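Local coordinates for putative transcriptional regulator (PDB 2ZB9), which probably acts as a TetR-family transcription factor, binding regulatory DNA through a helix-turn-helix motif, at residues H150-G155 with V161-L166; D168-A173 with T195-G200; L83-T88 with A138-L143; I114-I119 with R177-D182. All coordinates share one frame; numbering follows the deposited sequence.

All four contacts lie in the part of this all-helical chain that matches the C-terminal domain family of TetR-like regulators. In order of first segments they run contact 3, contact 4, contact 1, contact 2; contacts 3 and 4 interlock along the chain, as do 4 and 2. Helix 163-179 is the common element of contacts 1, 2 and 4, and helix 126-153 joins contacts 1 and 3. Contacts 1 and 2 have centres about 12 Å apart, contacts 1 and 4 about 27 Å. R141 of contact 3 probably hydrogen-bonds Q164 and forms a salt bridge, modelled doubtfully short, to D168. Every contact also reaches the second subunit, consistent with a domain core that lies against the dimer interface.

Contact 1. Residues H150-G155 with V161-L166; sequences HARELG and VDVQVL
R152, near the end of helix 126-153, carries this contact, and it grips main chain rather than a side chain. Its NH1 donates to V161 O over 2.7 Å. The bond is bent at the hydrogen (135°), yet the donor sits almost straight out from the carbonyl, with a C=O...N angle of 169°, and the oxygen lies in the guanidinium plane, at its edge. With CG anti to the backbone N, the extended first part (chi1 -173°) carries CD to 3.9 Å from V161 O, and the bend at chi3 turns the guanidinium so that NH1 meets that oxygen. V163 covers one guanidinium face, its CG1 being 4.0 Å from NH1. The two segments join helix 126-153 to helix 163-179, consecutive helices of the C-terminal-domain bundle, through a loop. A leucine in place of R152 would probably leave V161 O without this donor and take the flat cover from V163 CG1. Further along, G155 ends the first helix in a Schellman motif, with positive phi and G155 N bonded to R152 O at 2.9 Å. Across the loop D162 is the N-cap of the second helix, its OD1 accepting from Q164 N at 3.0 Å from above the carboxylate plane. That OD1 lies 5.9 Å from R152 NH1, too far for an ion pair, though the opposite charges may favour the arrangement. V161 packs on V201 of the second subunit.

Contact 2. Residues D168-A173 with T195-G200; sequences DQLWGA and TNLLDG
L197 reaches from helix 187-199 toward Q169 and L170 of helix 163-179, a pairing within the helical bundle through which TetR-family subunits dimerise. The evidence for that setting is direct: L197 packs on L197 of the second subunit, and Q169 O accepts from NE2 of Q169 of the second subunit. Backbones stay well apart, the nearest CA atoms, those of Q169 and L197, being 8.0 Å from each other, so the side chains make the meeting. The two methyls of L197 share the work. CD1 lies against the amide end of Q169, 3.8 Å from Q169 OE1, while CD2 touches Q169 CB at 3.8 Å and also faces both methyls of L170. Q169 has CG beside its backbone N and extends beyond it (chi2 -176°), which carries the amide past L197 to the dimer interface, where NE2 donates to L193 O of the second subunit. NE2 is thus held by the partner chain while the carbon stem packs on L197. Neither leucine sits in a standard staggered conformation: L197 has chi1 -132° and L170 has chi2 -34°. Such torsions fit a crowded site but may equally reflect imprecise modelling, and the closest methyl pair should be read with the same reserve. L170 CD1 stands 3.7 Å from L197 CD2, and the shorter, doubtful approach is from L170 CD2 to L197 CD2, 3.3 Å.

Contact 3. Residues L83-T88 with A138-L143; sequences LAFPDT and AQRRAL
L83, F85, R140 and L143 form a partly buried, mixed polar and apolar contact that ties the loop after helix 67-83 to the middle of helix 126-153. In the TetR fold this places it where the helix leading from the DNA-binding domain gives way to the bundle of the C-terminal domain. R140 is the main link. Its CG lies beside the backbone N (chi1 -67°), and further bends at chi2 and chi3 swing the guanidinium round to the loop. There NH2 donates to L83 O over 3.1 Å, with an angle of 143° at the hydrogen. The donor approaches from above the carbonyl plane, and the oxygen is tilted out of the guanidinium plane, so the bond is not ideally aligned. L83 O has a second donor in Q98 NE2, which leaves this carbonyl doubly held. L83 also supplies cover: its CB lies over a guanidinium face, 3.5 Å from R140 NH2, and its CD1 stands over the group's centre. The ring plane of F85 is only 17° from that of the guanidinium, but the approach is oblique, with F85 CE1 3.8 Å from R140 NH2. Replacing R140 with an alanine would probably strip L83 O of one of its two donors and open a gap between L83 and F85. F85 meets W171 as well, their planes steeply inclined. Towards L143 the ring meets the helix obliquely, with F85 CE1 4.2 Å from L143 CB and F85 CD1 3.8 Å from L143 O.

Contact 4. Residues I114-I119 with R177-D182; sequences ILTELI and RLLIPD
The side chains of T116 and L179 run alongside one another, pointing opposite ways, and their CA atoms are the nearest between segments 114-119 and 177-182. T116 CA and L179 CA come within 6.5 Å, a near approach consistent with the small size of the threonine. One methyl does the touching on the leucine side: L179 CD1 lies 3.8 Å from T116 CB and 3.9 Å from T116 CG2. The threonine's rotation explains why carbon faces it. With chi1 at 56°, OG1 sits between the backbone N and the carbonyl carbon, where it bonds back to G112 O and R113 O of its own helix; CG2 is thereby turned to L179. One helical turn on, I119 flanks the same methyl more loosely, its CG2 4.4 Å from L179 CD1. The contact joins two helices of the TetR C-terminal domain beside the dimer interface, where L179 O accepts from Q123 NE2 of the second subunit. Because the threonine hydroxyl is satisfied within its helix, the buried meeting is apolar, and its fit rests on van der Waals contact of the L179 CD1 methyl with T116 CB and CG2 and, more loosely, I119 CG2, not on directional bonds between the two segments.

Contact 1. Residues H150-G155 with V161-L166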
# COMPACT_ATOMS: atom_id res chain seq x y z
N HIS A 150 -2.33 23.47 -4.68
CA HIS A 150 -2.29 24.53 -5.68
C HIS A 150 -3.61 24.51 -6.45
O HIS A 150 -4.22 25.55 -6.68
CB HIS A 150 -1.11 24.34 -6.64
CG HIS A 150 -0.92 25.48 -7.60
ND1 HIS A 150 -0.93 26.80 -7.20
CD2 HIS A 150 -0.71 25.49 -8.93
CE1 HIS A 150 -0.73 27.57 -8.25
NE2 HIS A 150 -0.59 26.80 -9.32
N ALA A 151 -4.06 23.33 -6.85
CA ALA A 151 -5.33 23.20 -7.56
C ALA A 151 -6.45 23.71 -6.67
O ALA A 151 -7.37 24.37 -7.14
CB ALA A 151 -5.57 21.74 -7.94
N ARG A 152 -6.38 23.41 -5.38
CA ARG A 152 -7.42 23.86 -4.45
C ARG A 152 -7.43 25.39 -4.34
O ARG A 152 -8.50 26.00 -4.30
CB ARG A 152 -7.22 23.23 -3.07
CG ARG A 152 -8.36 23.52 -2.09
CD ARG A 152 -8.14 22.80 -0.76
NE ARG A 152 -6.96 23.31 -0.07
CZ ARG A 152 -6.36 22.70 0.95
NH1 ARG A 152 -6.83 21.55 1.41
NH2 ARG A 152 -5.26 23.23 1.47
N GLU A 153 -6.25 25.99 -4.30
CA GLU A 153 -6.13 27.44 -4.20
C GLU A 153 -6.70 28.10 -5.46
O GLU A 153 -7.24 29.20 -5.39
CB GLU A 153 -4.66 27.85 -4.01
CG GLU A 153 -4.06 27.36 -2.69
CD GLU A 153 -2.55 27.58 -2.56
OE1 GLU A 153 -1.99 27.19 -1.51
OE2 GLU A 153 -1.93 28.13 -3.50
N LEU A 154 -6.58 27.42 -6.59
CA LEU A 154 -7.10 27.95 -7.85
C LEU A 154 -8.58 27.60 -8.01
O LEU A 154 -9.21 27.95 -9.01
CB LEU A 154 -6.32 27.39 -9.05
CG LEU A 154 -4.82 27.68 -9.15
CD1 LEU A 154 -4.30 27.21 -10.51
CD2 LEU A 154 -4.56 29.18 -8.98
N GLY A 155 -9.13 26.90 -7.03
CA GLY A 155 -10.54 26.53 -7.06
C GLY A 155 -10.93 25.29 -7.84
O GLY A 155 -12.12 25.07 -8.06
N VAL A 161 -11.47 20.09 1.17
CA VAL A 161 -10.93 18.76 0.94
C VAL A 161 -9.51 18.66 1.49
O VAL A 161 -8.68 19.55 1.30
CB VAL A 161 -10.94 18.42 -0.58
CG1 VAL A 161 -10.11 17.17 -0.85
CG2 VAL A 161 -12.37 18.19 -1.04
N ASP A 162 -9.25 17.56 2.19
CA ASP A 162 -7.94 17.30 2.77
C ASP A 162 -7.11 16.62 1.69
O ASP A 162 -7.37 15.46 1.34
CB ASP A 162 -8.08 16.36 3.97
CG ASP A 162 -6.77 16.12 4.68
OD1 ASP A 162 -5.70 16.40 4.10
OD2 ASP A 162 -6.81 15.63 5.83
N VAL A 163 -6.12 17.33 1.16
CA VAL A 163 -5.28 16.78 0.09
C VAL A 163 -4.47 15.54 0.48
O VAL A 163 -4.16 14.71 -0.37
CB VAL A 163 -4.33 17.86 -0.49
CG1 VAL A 163 -5.16 18.97 -1.11
CG2 VAL A 163 -3.43 18.43 0.60
N GLN A 164 -4.12 15.41 1.75
CA GLN A 164 -3.36 14.24 2.18
C GLN A 164 -4.17 12.96 1.98
O GLN A 164 -3.61 11.91 1.68
CB GLN A 164 -2.96 14.36 3.65
CG GLN A 164 -1.70 15.19 3.88
CD GLN A 164 -0.52 14.69 3.09
OE1 GLN A 164 -0.43 13.50 2.78
NE2 GLN A 164 0.41 15.58 2.77
N VAL A 165 -5.49 13.06 2.14
CA VAL A 165 -6.34 11.89 1.94
C VAL A 165 -6.30 11.52 0.46
O VAL A 165 -6.23 10.34 0.11
CB VAL A 165 -7.82 12.18 2.34
CG1 VAL A 165 -8.69 10.94 2.06
CG2 VAL A 165 -7.90 12.56 3.82
N LEU A 166 -6.35 12.52 -0.41
CA LEU A 166 -6.32 12.28 -1.86
C LEU A 166 -5.08 11.50 -2.24
O LEU A 166 -5.13 10.59 -3.07
CB LEU A 166 -6.35 13.60 -2.63
CG LEU A 166 -7.55 14.52 -2.41
CD1 LEU A 166 -7.40 15.76 -3.27
CD2 LEU A 166 -8.85 13.78 -2.76

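Contact 2. Residues D168-A173 with T195-G200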
# COMPACT_ATOMS: atom_id res chain seq x y z
N ASP A 168 -3.54 9.22 -0.73
CA ASP A 168 -3.75 7.79 -0.51
C ASP A 168 -4.77 7.19 -1.46
O ASP A 168 -4.76 5.99 -1.71
CB ASP A 168 -4.19 7.55 0.93
CG ASP A 168 -3.10 7.89 1.92
OD1 ASP A 168 -2.07 7.17 1.94
OD2 ASP A 168 -3.27 8.88 2.67
N GLN A 169 -5.67 8.02 -1.99
CA GLN A 169 -6.68 7.51 -2.91
C GLN A 169 -6.22 7.49 -4.36
O GLN A 169 -6.94 7.04 -5.24
CB GLN A 169 -7.98 8.31 -2.75
CG GLN A 169 -8.65 8.03 -1.41
CD GLN A 169 -9.98 8.72 -1.27
OE1 GLN A 169 -10.05 9.94 -1.15
NE2 GLN A 169 -11.05 7.94 -1.28
N LEU A 170 -5.01 7.99 -4.60
CA LEU A 170 -4.42 7.97 -5.93
C LEU A 170 -3.22 7.04 -5.90
O LEU A 170 -3.32 5.87 -6.23
CB LEU A 170 -3.97 9.37 -6.37
CG LEU A 170 -4.95 10.38 -6.95
CD1 LEU A 170 -6.01 9.67 -7.78
CD2 LEU A 170 -5.58 11.18 -5.85
N TRP A 171 -2.07 7.57 -5.49
CA TRP A 171 -0.84 6.79 -5.41
C TRP A 171 -0.98 5.60 -4.45
O TRP A 171 -0.53 4.50 -4.75
CB TRP A 171 0.31 7.71 -4.98
CG TRP A 171 0.53 8.80 -5.99
CD1 TRP A 171 1.22 8.69 -7.17
CD2 TRP A 171 -0.10 10.09 -6.01
NE1 TRP A 171 1.05 9.83 -7.92
CE2 TRP A 171 0.25 10.70 -7.23
CE3 TRP A 171 -0.92 10.79 -5.11
CZ2 TRP A 171 -0.20 11.99 -7.59
CZ3 TRP A 171 -1.37 12.06 -5.46
CH2 TRP A 171 -1.01 12.65 -6.69
N GLY A 172 -1.61 5.83 -3.30
CA GLY A 172 -1.79 4.74 -2.35
C GLY A 172 -2.54 3.57 -2.96
O GLY A 172 -2.21 2.41 -2.70
N ALA A 173 -3.56 3.88 -3.76
CA ALA A 173 -4.37 2.86 -4.44
C ALA A 173 -3.50 2.05 -5.40
O ALA A 173 -3.68 0.84 -5.54
CB ALA A 173 -5.51 3.53 -5.22
N THR A 195 -10.79 10.04 -12.43
CA THR A 195 -12.17 10.42 -12.74
C THR A 195 -13.10 10.16 -11.56
O THR A 195 -13.98 10.96 -11.27
CB THR A 195 -12.71 9.70 -14.00
OG1 THR A 195 -12.88 8.31 -13.73
CG2 THR A 195 -11.74 9.87 -15.16
N ASN A 196 -12.92 9.03 -10.87
CA ASN A 196 -13.77 8.70 -9.72
C ASN A 196 -13.69 9.79 -8.67
O ASN A 196 -14.71 10.26 -8.16
CB ASN A 196 -13.33 7.39 -9.07
CG ASN A 196 -13.68 6.18 -9.90
OD1 ASN A 196 -14.54 6.24 -10.77
ND2 ASN A 196 -13.03 5.06 -9.61
N LEU A 197 -12.47 10.19 -8.37
CA LEU A 197 -12.20 11.21 -7.37
C LEU A 197 -12.68 12.60 -7.76
O LEU A 197 -13.39 13.26 -7.00
CB LEU A 197 -10.71 11.22 -7.08
CG LEU A 197 -10.25 11.20 -5.63
CD1 LEU A 197 -11.18 10.36 -4.77
CD2 LEU A 197 -8.83 10.65 -5.61
N LEU A 198 -12.28 13.05 -8.94
CA LEU A 198 -12.65 14.36 -9.42
C LEU A 198 -14.14 14.50 -9.71
O LEU A 198 -14.76 15.48 -9.31
CB LEU A 198 -11.84 14.70 -10.68
CG LEU A 198 -10.52 15.49 -10.56
CD1 LEU A 198 -9.74 15.07 -9.34
CD2 LEU A 198 -9.70 15.29 -11.83
N ASP A 199 -14.72 13.50 -10.37
CA ASP A 199 -16.13 13.55 -10.73
C ASP A 199 -17.09 12.91 -9.72
O ASP A 199 -18.30 13.17 -9.75
CB ASP A 199 -16.35 12.91 -12.11
CG ASP A 199 -15.48 13.54 -13.20
OD1 ASP A 199 -15.33 14.78 -13.20
OD2 ASP A 199 -14.95 12.81 -14.06
N GLY A 200 -16.57 12.09 -8.82
CA GLY A 200 -17.43 11.43 -7.85
C GLY A 200 -18.01 10.19 -8.50
O GLY A 200 -18.05 10.10 -9.73

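Contact 3. Residues L83-T88 with A138-L143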
# COMPACT_ATOMS: atom_id res chain seq x y z
N LEU A 83 9.08 11.81 -12.18
CA LEU A 83 7.85 11.85 -11.37
C LEU A 83 7.42 13.24 -10.94
O LEU A 83 6.46 13.38 -10.18
CB LEU A 83 7.99 10.95 -10.13
CG LEU A 83 8.26 9.47 -10.38
CD1 LEU A 83 8.26 8.72 -9.05
CD2 LEU A 83 7.19 8.89 -11.32
N ALA A 84 8.11 14.26 -11.43
CA ALA A 84 7.77 15.64 -11.09
C ALA A 84 6.35 15.97 -11.55
O ALA A 84 5.86 15.41 -12.54
CB ALA A 84 8.77 16.61 -11.74
N PHE A 85 5.69 16.89 -10.85
CA PHE A 85 4.32 17.27 -11.18
C PHE A 85 4.16 18.41 -12.17
O PHE A 85 4.67 19.51 -11.96
CB PHE A 85 3.53 17.65 -9.91
CG PHE A 85 3.11 16.47 -9.09
CD1 PHE A 85 3.99 15.88 -8.19
CD2 PHE A 85 1.84 15.92 -9.25
CE1 PHE A 85 3.62 14.75 -7.46
CE2 PHE A 85 1.47 14.79 -8.53
CZ PHE A 85 2.37 14.20 -7.64
N PRO A 86 3.46 18.15 -13.28
CA PRO A 86 3.27 19.23 -14.25
C PRO A 86 2.36 20.21 -13.52
O PRO A 86 1.53 19.80 -12.71
CB PRO A 86 2.53 18.53 -15.39
CG PRO A 86 2.94 17.10 -15.27
CD PRO A 86 2.90 16.88 -13.78
N ASP A 87 2.51 21.50 -13.79
CA ASP A 87 1.66 22.49 -13.14
C ASP A 87 1.22 23.45 -14.23
O ASP A 87 1.67 24.59 -14.29
CB ASP A 87 2.45 23.21 -12.05
CG ASP A 87 1.55 23.90 -11.03
OD1 ASP A 87 2.08 24.52 -10.08
OD2 ASP A 87 0.32 23.82 -11.18
N THR A 88 0.32 22.97 -15.08
CA THR A 88 -0.19 23.73 -16.22
C THR A 88 -1.50 24.47 -15.97
O THR A 88 -1.94 25.25 -16.81
CB THR A 88 -0.43 22.79 -17.41
OG1 THR A 88 -1.57 21.96 -17.13
CG2 THR A 88 0.78 21.89 -17.63
N ALA A 138 7.92 10.60 2.46
CA ALA A 138 7.51 11.89 3.02
C ALA A 138 7.62 12.99 1.98
O ALA A 138 6.71 13.81 1.83
CB ALA A 138 8.36 12.24 4.24
N GLN A 139 8.73 13.02 1.25
CA GLN A 139 8.94 14.03 0.22
C GLN A 139 8.03 13.80 -0.99
O GLN A 139 7.56 14.76 -1.58
CB GLN A 139 10.40 14.02 -0.24
CG GLN A 139 11.42 14.13 0.88
CD GLN A 139 12.85 13.96 0.37
OE1 GLN A 139 13.39 14.83 -0.31
NE2 GLN A 139 13.45 12.81 0.68
N ARG A 140 7.80 12.55 -1.37
CA ARG A 140 6.92 12.30 -2.51
C ARG A 140 5.54 12.87 -2.16
O ARG A 140 4.92 13.57 -2.96
CB ARG A 140 6.78 10.80 -2.81
CG ARG A 140 8.05 10.09 -3.31
CD ARG A 140 8.57 10.67 -4.63
NE ARG A 140 7.51 11.14 -5.51
CZ ARG A 140 7.69 11.99 -6.51
NH1 ARG A 140 8.91 12.46 -6.77
NH2 ARG A 140 6.66 12.43 -7.22
N ARG A 141 5.08 12.56 -0.95
CA ARG A 141 3.79 13.05 -0.47
C ARG A 141 3.68 14.56 -0.49
O ARG A 141 2.66 15.10 -0.92
CB ARG A 141 3.53 12.59 0.95
CG ARG A 141 2.99 11.21 1.07
CD ARG A 141 2.30 11.06 2.41
NE ARG A 141 1.67 9.77 2.51
CZ ARG A 141 0.36 9.58 2.59
NH1 ARG A 141 -0.48 10.61 2.59
NH2 ARG A 141 -0.10 8.34 2.66
N ALA A 142 4.71 15.23 0.01
CA ALA A 142 4.71 16.69 0.06
C ALA A 142 4.61 17.26 -1.35
O ALA A 142 3.93 18.25 -1.58
CB ALA A 142 5.98 17.20 0.75
N LEU A 143 5.30 16.61 -2.29
CA LEU A 143 5.30 17.04 -3.69
C LEU A 143 3.88 16.90 -4.25
O LEU A 143 3.37 17.79 -4.92
CB LEU A 143 6.27 16.16 -4.49
CG LEU A 143 7.56 16.72 -5.13
CD1 LEU A 143 7.97 18.07 -4.53
CD2 LEU A 143 8.66 15.68 -4.97

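Contact 4. Residues I114-I119 with R177-D182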
# COMPACT_ATOMS: atom_id res chain seq x y z
N ILE A 114 12.06 -2.67 -7.04
CA ILE A 114 13.00 -2.12 -6.07
C ILE A 114 12.25 -1.49 -4.89
O ILE A 114 12.52 -1.79 -3.73
CB ILE A 114 13.90 -1.04 -6.72
CG1 ILE A 114 15.00 -1.71 -7.55
CG2 ILE A 114 14.50 -0.12 -5.65
CD1 ILE A 114 15.80 -0.72 -8.40
N LEU A 115 11.29 -0.63 -5.20
CA LEU A 115 10.52 0.06 -4.17
C LEU A 115 9.60 -0.85 -3.36
O LEU A 115 9.56 -0.76 -2.14
CB LEU A 115 9.72 1.19 -4.83
CG LEU A 115 9.48 2.50 -4.06
CD1 LEU A 115 10.79 3.04 -3.50
CD2 LEU A 115 8.86 3.50 -5.01
N THR A 116 8.87 -1.74 -4.04
CA THR A 116 7.96 -2.65 -3.34
C THR A 116 8.71 -3.60 -2.40
O THR A 116 8.19 -3.97 -1.35
CB THR A 116 7.12 -3.50 -4.33
OG1 THR A 116 7.98 -4.22 -5.21
CG2 THR A 116 6.18 -2.63 -5.14
N GLU A 117 9.92 -3.99 -2.78
CA GLU A 117 10.69 -4.88 -1.92
C GLU A 117 11.24 -4.13 -0.72
O GLU A 117 11.44 -4.73 0.34
CB GLU A 117 11.82 -5.55 -2.71
CG GLU A 117 11.29 -6.58 -3.71
CD GLU A 117 12.38 -7.47 -4.29
OE1 GLU A 117 12.05 -8.33 -5.14
OE2 GLU A 117 13.55 -7.32 -3.89
N LEU A 118 11.47 -2.83 -0.86
CA LEU A 118 11.96 -2.03 0.26
C LEU A 118 10.78 -1.80 1.22
O LEU A 118 10.95 -1.81 2.44
CB LEU A 118 12.51 -0.69 -0.23
CG LEU A 118 13.90 -0.75 -0.87
CD1 LEU A 118 14.24 0.59 -1.51
CD2 LEU A 118 14.92 -1.10 0.21
N ILE A 119 9.60 -1.60 0.66
CA ILE A 119 8.40 -1.41 1.48
C ILE A 119 8.19 -2.70 2.26
O ILE A 119 7.87 -2.67 3.46
CB ILE A 119 7.16 -1.14 0.59
CG1 ILE A 119 7.29 0.23 -0.08
CG2 ILE A 119 5.88 -1.21 1.43
CD1 ILE A 119 6.26 0.49 -1.16
N ARG A 177 -2.50 -2.01 -5.14
CA ARG A 177 -2.71 -3.01 -6.17
C ARG A 177 -1.36 -3.62 -6.57
O ARG A 177 -1.29 -4.78 -6.98
CB ARG A 177 -3.44 -2.40 -7.38
CG ARG A 177 -4.03 -3.44 -8.32
CD ARG A 177 -4.93 -2.84 -9.40
NE ARG A 177 -6.29 -2.57 -8.95
CZ ARG A 177 -7.33 -2.40 -9.78
NH1 ARG A 177 -7.14 -2.49 -11.09
NH2 ARG A 177 -8.54 -2.15 -9.31
N LEU A 178 -0.29 -2.84 -6.41
CA LEU A 178 1.05 -3.34 -6.73
C LEU A 178 1.57 -4.29 -5.66
O LEU A 178 2.16 -5.32 -5.99
CB LEU A 178 2.05 -2.19 -6.88
CG LEU A 178 2.04 -1.38 -8.17
CD1 LEU A 178 2.93 -0.15 -8.01
CD2 LEU A 178 2.51 -2.24 -9.33
N LEU A 179 1.38 -3.95 -4.39
CA LEU A 179 1.86 -4.80 -3.29
C LEU A 179 1.12 -6.14 -3.25
O LEU A 179 1.70 -7.17 -2.90
CB LEU A 179 1.70 -4.10 -1.93
CG LEU A 179 2.76 -3.12 -1.38
CD1 LEU A 179 4.15 -3.50 -1.90
CD2 LEU A 179 2.43 -1.71 -1.76
N ILE A 180 -0.16 -6.12 -3.60
CA ILE A 180 -0.96 -7.34 -3.63
C ILE A 180 -1.81 -7.28 -4.90
O ILE A 180 -2.92 -6.74 -4.93
CB ILE A 180 -1.79 -7.50 -2.32
CG1 ILE A 180 -3.15 -8.11 -2.62
CG2 ILE A 180 -1.86 -6.18 -1.58
CD1 ILE A 180 -4.02 -8.18 -1.41
N PRO A 181 -1.27 -7.84 -5.99
CA PRO A 181 -1.82 -7.91 -7.35
C PRO A 181 -3.03 -8.80 -7.65
O PRO A 181 -2.95 -9.69 -8.49
CB PRO A 181 -0.61 -8.30 -8.18
CG PRO A 181 0.12 -9.22 -7.27
CD PRO A 181 0.04 -8.52 -5.93
N ASP A 182 -4.15 -8.55 -6.97
CA ASP A 182 -5.37 -9.30 -7.23
C ASP A 182 -5.94 -8.76 -8.54
O ASP A 182 -6.64 -9.46 -9.27
CB ASP A 182 -6.40 -9.09 -6.11
CG ASP A 182 -6.08 -9.90 -4.86
OD1 ASP A 182 -5.82 -11.12 -4.98
OD2 ASP A 182 -6.10 -9.33 -3.75